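Local coordinates for protein type I polyketide synthase PikAII (Streptomyces venezuelae, PDB 3QP9) that is a polyketide synthase subunit whose C2-type ketoreductase domain probably epimerizes the alpha-substituent of the polyketide intermediate rather than reducing its ketone, at residues 247-260 with 271-284. Sequence-based numbering, arbitrary orientation.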
ATOM      1  N   TRP A 247      -7.961 -15.849  17.770  1.00 32.20           N
ATOM      2  CA  TRP A 247      -7.921 -15.654  16.381  1.00 31.14           C
ATOM      3  C   TRP A 247      -7.475 -16.940  15.622  1.00 31.11           C
ATOM      4  O   TRP A 247      -7.333 -16.878  14.442  1.00 28.82           O
ATOM      5  CB  TRP A 247      -7.015 -14.447  15.982  1.00 30.83           C
ATOM      6  CG  TRP A 247      -5.568 -14.435  16.480  1.00 26.38           C
ATOM      7  CD1 TRP A 247      -5.142 -13.953  17.677  1.00 26.25           C
ATOM      8  CD2 TRP A 247      -4.402 -14.905  15.803  1.00 27.19           C
ATOM      9  NE1 TRP A 247      -3.798 -14.112  17.813  1.00 25.97           N
ATOM     10  CE2 TRP A 247      -3.299 -14.670  16.664  1.00 28.02           C
ATOM     11  CE3 TRP A 247      -4.190 -15.566  14.583  1.00 27.94           C
ATOM     12  CZ2 TRP A 247      -1.972 -15.035  16.339  1.00 24.21           C
ATOM     13  CZ3 TRP A 247      -2.884 -15.885  14.231  1.00 24.98           C
ATOM     14  CH2 TRP A 247      -1.789 -15.644  15.119  1.00 25.31           C
ATOM     15  N   TRP A 248      -7.217 -18.044  16.343  1.00 29.97           N
ATOM     16  CA  TRP A 248      -6.902 -19.350  15.752  1.00 29.68           C
ATOM     17  C   TRP A 248      -7.540 -20.387  16.702  1.00 31.43           C
ATOM     18  O   TRP A 248      -7.884 -20.056  17.895  1.00 29.79           O
ATOM     19  CB  TRP A 248      -5.422 -19.607  15.461  1.00 28.29           C
ATOM     20  CG  TRP A 248      -4.505 -19.405  16.625  1.00 26.56           C
ATOM     21  CD1 TRP A 248      -3.738 -18.292  16.859  1.00 26.73           C
ATOM     22  CD2 TRP A 248      -4.297 -20.295  17.749  1.00 30.90           C
ATOM     23  NE1 TRP A 248      -3.045 -18.449  18.043  1.00 30.11           N
ATOM     24  CE2 TRP A 248      -3.384 -19.648  18.620  1.00 30.15           C
ATOM     25  CE3 TRP A 248      -4.784 -21.598  18.103  1.00 24.79           C
ATOM     26  CZ2 TRP A 248      -2.958 -20.234  19.825  1.00 31.78           C
ATOM     27  CZ3 TRP A 248      -4.353 -22.183  19.304  1.00 27.54           C
ATOM     28  CH2 TRP A 248      -3.478 -21.506  20.160  1.00 30.33           C
ATOM     29  N   GLN A 249      -7.854 -21.569  16.139  1.00 29.55           N
ATOM     30  CA  GLN A 249      -8.399 -22.644  16.996  1.00 32.65           C
ATOM     31  C   GLN A 249      -7.338 -23.764  17.152  1.00 29.27           C
ATOM     32  O   GLN A 249      -6.694 -24.062  16.228  1.00 32.25           O
ATOM     33  CB  GLN A 249      -9.734 -23.210  16.465  1.00 32.17           C
ATOM     34  CG  GLN A 249     -10.813 -22.229  15.985  1.00 40.43           C
ATOM     35  CD  GLN A 249     -11.904 -22.976  15.114  1.00 48.52           C
ATOM     36  OE1 GLN A 249     -12.870 -22.398  14.650  1.00 55.43           O
ATOM     37  NE2 GLN A 249     -11.697 -24.264  14.898  1.00 55.20           N
ATOM     38  N   ALA A 250      -7.106 -24.297  18.343  1.00 31.09           N
ATOM     39  CA  ALA A 250      -6.094 -25.382  18.561  1.00 29.73           C
ATOM     40  C   ALA A 250      -6.313 -26.623  17.641  1.00 30.67           C
ATOM     41  O   ALA A 250      -5.309 -27.268  17.192  1.00 30.69           O
ATOM     42  CB  ALA A 250      -6.131 -25.860  20.017  1.00 29.58           C
ATOM     43  N   ASP A 251      -7.574 -26.943  17.356  1.00 29.54           N
ATOM     44  CA  ASP A 251      -7.887 -28.080  16.438  1.00 30.34           C
ATOM     45  C   ASP A 251      -7.786 -27.710  14.983  1.00 31.29           C
ATOM     46  O   ASP A 251      -8.069 -28.590  14.133  1.00 31.98           O
ATOM     47  CB  ASP A 251      -9.301 -28.628  16.683  1.00 31.54           C
ATOM     48  CG  ASP A 251      -9.438 -29.310  18.075  1.00 35.67           C
ATOM     49  OD1 ASP A 251      -8.394 -29.785  18.588  1.00 36.92           O
ATOM     50  OD2 ASP A 251     -10.583 -29.383  18.617  1.00 34.30           O
ATOM     51  N   GLY A 252      -7.486 -26.429  14.648  1.00 28.39           N
ATOM     52  CA  GLY A 252      -7.563 -26.031  13.224  1.00 28.64           C
ATOM     53  C   GLY A 252      -6.094 -26.060  12.754  1.00 30.01           C
ATOM     54  O   GLY A 252      -5.187 -26.290  13.610  1.00 30.70           O
ATOM     55  N   THR A 253      -5.862 -25.928  11.457  1.00 26.58           N
ATOM     56  CA  THR A 253      -4.488 -25.793  10.923  1.00 29.29           C
ATOM     57  C   THR A 253      -4.222 -24.336  10.690  1.00 28.08           C
ATOM     58  O   THR A 253      -5.084 -23.654  10.168  1.00 30.21           O
ATOM     59  CB  THR A 253      -4.414 -26.486   9.547  1.00 30.21           C
ATOM     60  OG1 THR A 253      -4.726 -27.889   9.731  1.00 30.96           O
ATOM     61  CG2 THR A 253      -3.076 -26.354   8.937  1.00 29.80           C
ATOM     62  N   VAL A 254      -3.023 -23.886  10.963  1.00 28.91           N
ATOM     63  CA  VAL A 254      -2.696 -22.506  10.701  1.00 27.31           C
ATOM     64  C   VAL A 254      -1.588 -22.592   9.671  1.00 27.32           C
ATOM     65  O   VAL A 254      -0.624 -23.366   9.839  1.00 27.93           O
ATOM     66  CB  VAL A 254      -2.170 -21.764  11.977  1.00 25.14           C
ATOM     67  CG1 VAL A 254      -1.636 -20.374  11.531  1.00 29.22           C
ATOM     68  CG2 VAL A 254      -3.334 -21.601  13.061  1.00 26.75           C
ATOM     69  N   LEU A 255      -1.799 -21.907   8.579  1.00 25.02           N
ATOM     70  CA  LEU A 255      -0.828 -21.837   7.481  1.00 25.11           C
ATOM     71  C   LEU A 255       0.110 -20.701   7.704  1.00 26.08           C
ATOM     72  O   LEU A 255      -0.350 -19.621   7.967  1.00 27.01           O
ATOM     73  CB  LEU A 255      -1.586 -21.705   6.159  1.00 26.15           C
ATOM     74  CG  LEU A 255      -0.697 -21.330   4.960  1.00 26.00           C
ATOM     75  CD1 LEU A 255       0.260 -22.403   4.602  1.00 29.26           C
ATOM     76  CD2 LEU A 255      -1.567 -21.038   3.733  1.00 31.02           C
ATOM     77  N   VAL A 256       1.438 -20.946   7.545  1.00 25.21           N
ATOM     78  CA  VAL A 256       2.404 -19.930   7.566  1.00 26.49           C
ATOM     79  C   VAL A 256       3.175 -20.020   6.270  1.00 26.82           C
ATOM     80  O   VAL A 256       3.735 -21.053   5.955  1.00 26.21           O
ATOM     81  CB  VAL A 256       3.377 -20.089   8.736  1.00 26.46           C
ATOM     82  CG1 VAL A 256       4.349 -18.972   8.718  1.00 29.78           C
ATOM     83  CG2 VAL A 256       2.609 -20.142  10.079  1.00 27.63           C
ATOM     84  N   THR A 257       3.251 -18.898   5.564  1.00 28.84           N
ATOM     85  CA  THR A 257       3.934 -18.876   4.326  1.00 29.25           C
ATOM     86  C   THR A 257       5.280 -18.239   4.491  1.00 30.41           C
ATOM     87  O   THR A 257       5.566 -17.507   5.478  1.00 31.62           O
ATOM     88  CB  THR A 257       3.108 -18.209   3.107  1.00 30.23           C
ATOM     89  OG1 THR A 257       3.167 -16.761   3.218  1.00 32.23           O
ATOM     90  CG2 THR A 257       1.662 -18.760   3.021  1.00 29.02           C
ATOM     91  N   GLY A 258       6.097 -18.531   3.483  1.00 30.96           N
ATOM     92  CA  GLY A 258       7.494 -18.177   3.399  1.00 34.25           C
ATOM     93  C   GLY A 258       8.289 -18.640   4.568  1.00 34.62           C
ATOM     94  O   GLY A 258       9.183 -17.912   5.036  1.00 36.86           O
ATOM     95  N   ALA A 259       7.978 -19.852   5.029  1.00 36.74           N
ATOM     96  CA  ALA A 259       8.577 -20.499   6.209  1.00 37.16           C
ATOM     97  C   ALA A 259      10.065 -20.781   6.169  1.00 39.26           C
ATOM     98  O   ALA A 259      10.652 -21.127   7.217  1.00 39.19           O
ATOM     99  CB  ALA A 259       7.858 -21.793   6.524  1.00 35.30           C
ATOM    100  N   GLU A 260      10.688 -20.675   4.996  1.00 40.96           N
ATOM    101  CA  GLU A 260      12.151 -20.756   4.977  1.00 43.21           C
ATOM    102  C   GLU A 260      12.798 -19.507   5.622  1.00 44.11           C
ATOM    103  O   GLU A 260      13.991 -19.528   5.901  1.00 45.20           O
ATOM    104  CB  GLU A 260      12.701 -20.971   3.537  1.00 43.83           C
ATOM    105  CG  GLU A 260      12.678 -19.665   2.667  1.00 45.31           C
ATOM    106  CD  GLU A 260      11.264 -19.315   2.143  1.00 49.44           C
ATOM    107  OE1 GLU A 260      10.289 -19.999   2.488  1.00 43.43           O
ATOM    108  OE2 GLU A 260      11.120 -18.376   1.346  1.00 52.30           O
ATOM    109  N   LEU A 271       3.321 -19.931  17.476  1.00 26.57           N
ATOM    110  CA  LEU A 271       1.980 -20.577  17.451  1.00 25.96           C
ATOM    111  C   LEU A 271       2.007 -21.922  18.172  1.00 25.82           C
ATOM    112  O   LEU A 271       1.151 -22.261  19.009  1.00 25.96           O
ATOM    113  CB  LEU A 271       1.581 -20.767  15.972  1.00 28.89           C
ATOM    114  CG  LEU A 271       1.151 -19.472  15.258  1.00 28.13           C
ATOM    115  CD1 LEU A 271       1.216 -19.558  13.764  1.00 23.11           C
ATOM    116  CD2 LEU A 271      -0.293 -19.298  15.662  1.00 27.49           C
ATOM    117  N   ALA A 272       3.056 -22.666  17.961  1.00 25.21           N
ATOM    118  CA  ALA A 272       3.163 -23.962  18.691  1.00 26.83           C
ATOM    119  C   ALA A 272       3.236 -23.741  20.190  1.00 26.35           C
ATOM    120  O   ALA A 272       2.497 -24.395  20.974  1.00 27.50           O
ATOM    121  CB  ALA A 272       4.384 -24.648  18.255  1.00 24.95           C
ATOM    122  N   ARG A 273       4.093 -22.819  20.589  1.00 27.59           N
ATOM    123  CA  ARG A 273       4.199 -22.529  22.002  1.00 29.52           C
ATOM    124  C   ARG A 273       2.851 -22.135  22.611  1.00 29.22           C
ATOM    125  O   ARG A 273       2.534 -22.527  23.714  1.00 30.60           O
ATOM    126  CB  ARG A 273       5.329 -21.543  22.371  1.00 29.84           C
ATOM    127  CG  ARG A 273       6.765 -22.195  22.281  1.00 29.76           C
ATOM    128  CD  ARG A 273       7.920 -21.297  22.864  1.00 35.89           C
ATOM    129  NE  ARG A 273       9.219 -21.966  22.656  1.00 38.05           N
ATOM    130  CZ  ARG A 273      10.099 -21.593  21.721  1.00 45.82           C
ATOM    131  NH1 ARG A 273      11.240 -22.268  21.608  1.00 45.59           N
ATOM    132  NH2 ARG A 273       9.860 -20.518  20.934  1.00 41.29           N
ATOM    133  N   ASP A 274       2.065 -21.354  21.889  1.00 29.65           N
ATOM    134  CA  ASP A 274       0.845 -20.801  22.406  1.00 31.13           C
ATOM    135  C   ASP A 274      -0.285 -21.823  22.406  1.00 29.89           C
ATOM    136  O   ASP A 274      -1.350 -21.616  22.971  1.00 29.20           O
ATOM    137  CB  ASP A 274       0.435 -19.594  21.532  1.00 29.55           C
ATOM    138  CG  ASP A 274       1.252 -18.319  21.844  1.00 33.14           C
ATOM    139  OD1 ASP A 274       2.000 -18.264  22.861  1.00 36.00           O
ATOM    140  OD2 ASP A 274       1.136 -17.365  21.062  1.00 36.40           O
ATOM    141  N   GLY A 275      -0.084 -22.947  21.733  1.00 32.14           N
ATOM    142  CA  GLY A 275      -1.082 -24.047  21.858  1.00 31.66           C
ATOM    143  C   GLY A 275      -1.622 -24.510  20.511  1.00 32.32           C
ATOM    144  O   GLY A 275      -2.502 -25.306  20.501  1.00 29.81           O
ATOM    145  N   ALA A 276      -1.098 -24.013  19.364  1.00 31.35           N
ATOM    146  CA  ALA A 276      -1.677 -24.440  18.077  1.00 31.48           C
ATOM    147  C   ALA A 276      -1.275 -25.915  17.834  1.00 31.71           C
ATOM    148  O   ALA A 276      -0.124 -26.257  17.896  1.00 32.15           O
ATOM    149  CB  ALA A 276      -1.204 -23.561  16.908  1.00 31.55           C
ATOM    150  N   GLY A 277      -2.240 -26.760  17.572  1.00 30.86           N
ATOM    151  CA  GLY A 277      -1.977 -28.183  17.350  1.00 30.57           C
ATOM    152  C   GLY A 277      -1.532 -28.588  15.921  1.00 30.27           C
ATOM    153  O   GLY A 277      -1.047 -29.675  15.747  1.00 30.10           O
ATOM    154  N   HIS A 278      -1.751 -27.761  14.902  1.00 29.29           N
ATOM    155  CA  HIS A 278      -1.566 -28.186  13.498  1.00 30.14           C
ATOM    156  C   HIS A 278      -1.057 -27.048  12.617  1.00 28.24           C
ATOM    157  O   HIS A 278      -1.717 -26.016  12.480  1.00 28.43           O
ATOM    158  CB  HIS A 278      -2.838 -28.727  12.910  1.00 29.00           C
ATOM    159  CG  HIS A 278      -3.436 -29.827  13.717  1.00 30.21           C
ATOM    160  ND1 HIS A 278      -4.306 -29.610  14.780  1.00 34.03           N
ATOM    161  CD2 HIS A 278      -3.285 -31.158  13.620  1.00 31.11           C
ATOM    162  CE1 HIS A 278      -4.621 -30.760  15.333  1.00 27.59           C
ATOM    163  NE2 HIS A 278      -4.012 -31.717  14.651  1.00 34.85           N
ATOM    164  N   LEU A 279       0.104 -27.230  12.023  1.00 28.88           N
ATOM    165  CA  LEU A 279       0.726 -26.178  11.273  1.00 28.69           C
ATOM    166  C   LEU A 279       1.010 -26.647   9.836  1.00 29.99           C
ATOM    167  O   LEU A 279       1.450 -27.765   9.598  1.00 28.72           O
ATOM    168  CB  LEU A 279       2.042 -25.720  11.943  1.00 29.39           C
ATOM    169  CG  LEU A 279       1.825 -24.915  13.231  1.00 28.13           C
ATOM    170  CD1 LEU A 279       3.178 -24.679  14.015  1.00 29.19           C
ATOM    171  CD2 LEU A 279       1.096 -23.566  12.892  1.00 27.44           C
ATOM    172  N   LEU A 280       0.752 -25.761   8.880  1.00 27.76           N
ATOM    173  CA  LEU A 280       1.056 -26.069   7.516  1.00 28.63           C
ATOM    174  C   LEU A 280       2.065 -25.008   7.120  1.00 28.68           C
ATOM    175  O   LEU A 280       1.783 -23.847   7.237  1.00 29.53           O
ATOM    176  CB  LEU A 280      -0.216 -25.983   6.641  1.00 29.68           C
ATOM    177  CG  LEU A 280       0.111 -26.143   5.126  1.00 31.04           C
ATOM    178  CD1 LEU A 280       0.838 -27.472   4.872  1.00 30.39           C
ATOM    179  CD2 LEU A 280      -1.189 -26.133   4.440  1.00 35.34           C
ATOM    180  N   LEU A 281       3.236 -25.414   6.681  1.00 30.31           N
ATOM    181  CA  LEU A 281       4.330 -24.486   6.471  1.00 30.26           C
ATOM    182  C   LEU A 281       4.611 -24.484   4.977  1.00 31.83           C
ATOM    183  O   LEU A 281       4.959 -25.527   4.428  1.00 33.16           O
ATOM    184  CB  LEU A 281       5.608 -24.955   7.198  1.00 29.51           C
ATOM    185  CG  LEU A 281       5.462 -25.144   8.706  1.00 32.37           C
ATOM    186  CD1 LEU A 281       6.763 -25.519   9.211  1.00 36.32           C
ATOM    187  CD2 LEU A 281       4.996 -23.844   9.365  1.00 36.62           C
ATOM    188  N   HIS A 282       4.492 -23.317   4.329  1.00 32.33           N
ATOM    189  CA  HIS A 282       4.782 -23.201   2.880  1.00 33.53           C
ATOM    190  C   HIS A 282       6.151 -22.567   2.745  1.00 34.42           C
ATOM    191  O   HIS A 282       6.510 -21.662   3.561  1.00 34.28           O
ATOM    192  CB  HIS A 282       3.718 -22.363   2.175  1.00 34.46           C
ATOM    193  CG  HIS A 282       4.215 -21.717   0.931  1.00 33.40           C
ATOM    194  ND1 HIS A 282       5.052 -20.619   0.954  1.00 35.40           N
ATOM    195  CD2 HIS A 282       4.110 -22.095  -0.358  1.00 34.41           C
ATOM    196  CE1 HIS A 282       5.379 -20.303  -0.288  1.00 36.25           C
ATOM    197  NE2 HIS A 282       4.811 -21.184  -1.100  1.00 33.61           N
ATOM    198  N   THR A 283       6.944 -23.087   1.804  1.00 36.01           N
ATOM    199  CA  THR A 283       8.204 -22.456   1.419  1.00 39.80           C
ATOM    200  C   THR A 283       8.260 -22.120  -0.045  1.00 42.00           C
ATOM    201  O   THR A 283       7.727 -22.827  -0.890  1.00 40.87           O
ATOM    202  CB  THR A 283       9.499 -23.233   1.752  1.00 39.88           C
ATOM    203  OG1 THR A 283       9.582 -24.411   0.934  1.00 41.50           O
ATOM    204  CG2 THR A 283       9.523 -23.588   3.233  1.00 42.37           C
ATOM    205  N   THR A 284       8.929 -21.017  -0.312  1.00 45.34           N
ATOM    206  CA  THR A 284       9.015 -20.470  -1.650  1.00 49.80           C
ATOM    207  C   THR A 284      10.032 -21.295  -2.387  1.00 52.31           C
ATOM    208  O   THR A 284      11.106 -21.574  -1.840  1.00 52.86           O
ATOM    209  CB  THR A 284       9.476 -19.038  -1.564  1.00 50.45           C
ATOM    210  OG1 THR A 284       8.831 -18.421  -0.434  1.00 49.03           O
ATOM    211  CG2 THR A 284       9.108 -18.281  -2.852  1.00 52.77           C
TER
HETATM  212  O   HOH W   1      -3.647 -25.062  15.165  1.00 32.33           O
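The beta-alpha-beta unit of a Rossmann fold joins these segments: parallel strands 253-256 and 278-283 and helix 262-274. V254 N donates to H278 O and V254 O accepts from L280 N; V256 N and V256 O do the same with L280 O and H282 N, all at 2.9 Å. Past the strand the alternation breaks: A259 N, not G258 N, donates to H282 O at 2.8 Å.

V254 and V256 point to the helix-covered side. L271 CD1 lies 3.7 Å from V254 CG1 and also meets V256 CG2, tip to tip. Its other branch, CD2, sits over the five-membered ring of W248 as a CH-pi contact. A276 CB lies over the six-membered ring, 4.3 Å from its centroid. With CG between the backbone N and the carbonyl carbon (chi1 54°), the W248 ring lies against the helix end, where D274 O meets its edge in plane. G275 ends the helix in a Schellman motif.

On the other face, L255 CD1 lies beside L280 CG at 3.8 Å. Strand 343-348 flanks 253-256, and strand 316-321 flanks 278-283.

At the far end, E260 bends back at chi2 (-77°): T284 OG1 donates to E260 OE2 at 2.9 Å, on the syn side, and T284 N to E260 OE1 at 3.3 Å, from above the carboxylate plane. This is the opening beta-alpha-beta crossover of the KR domain's Rossmann fold, as in short-chain dehydrogenases/reductases.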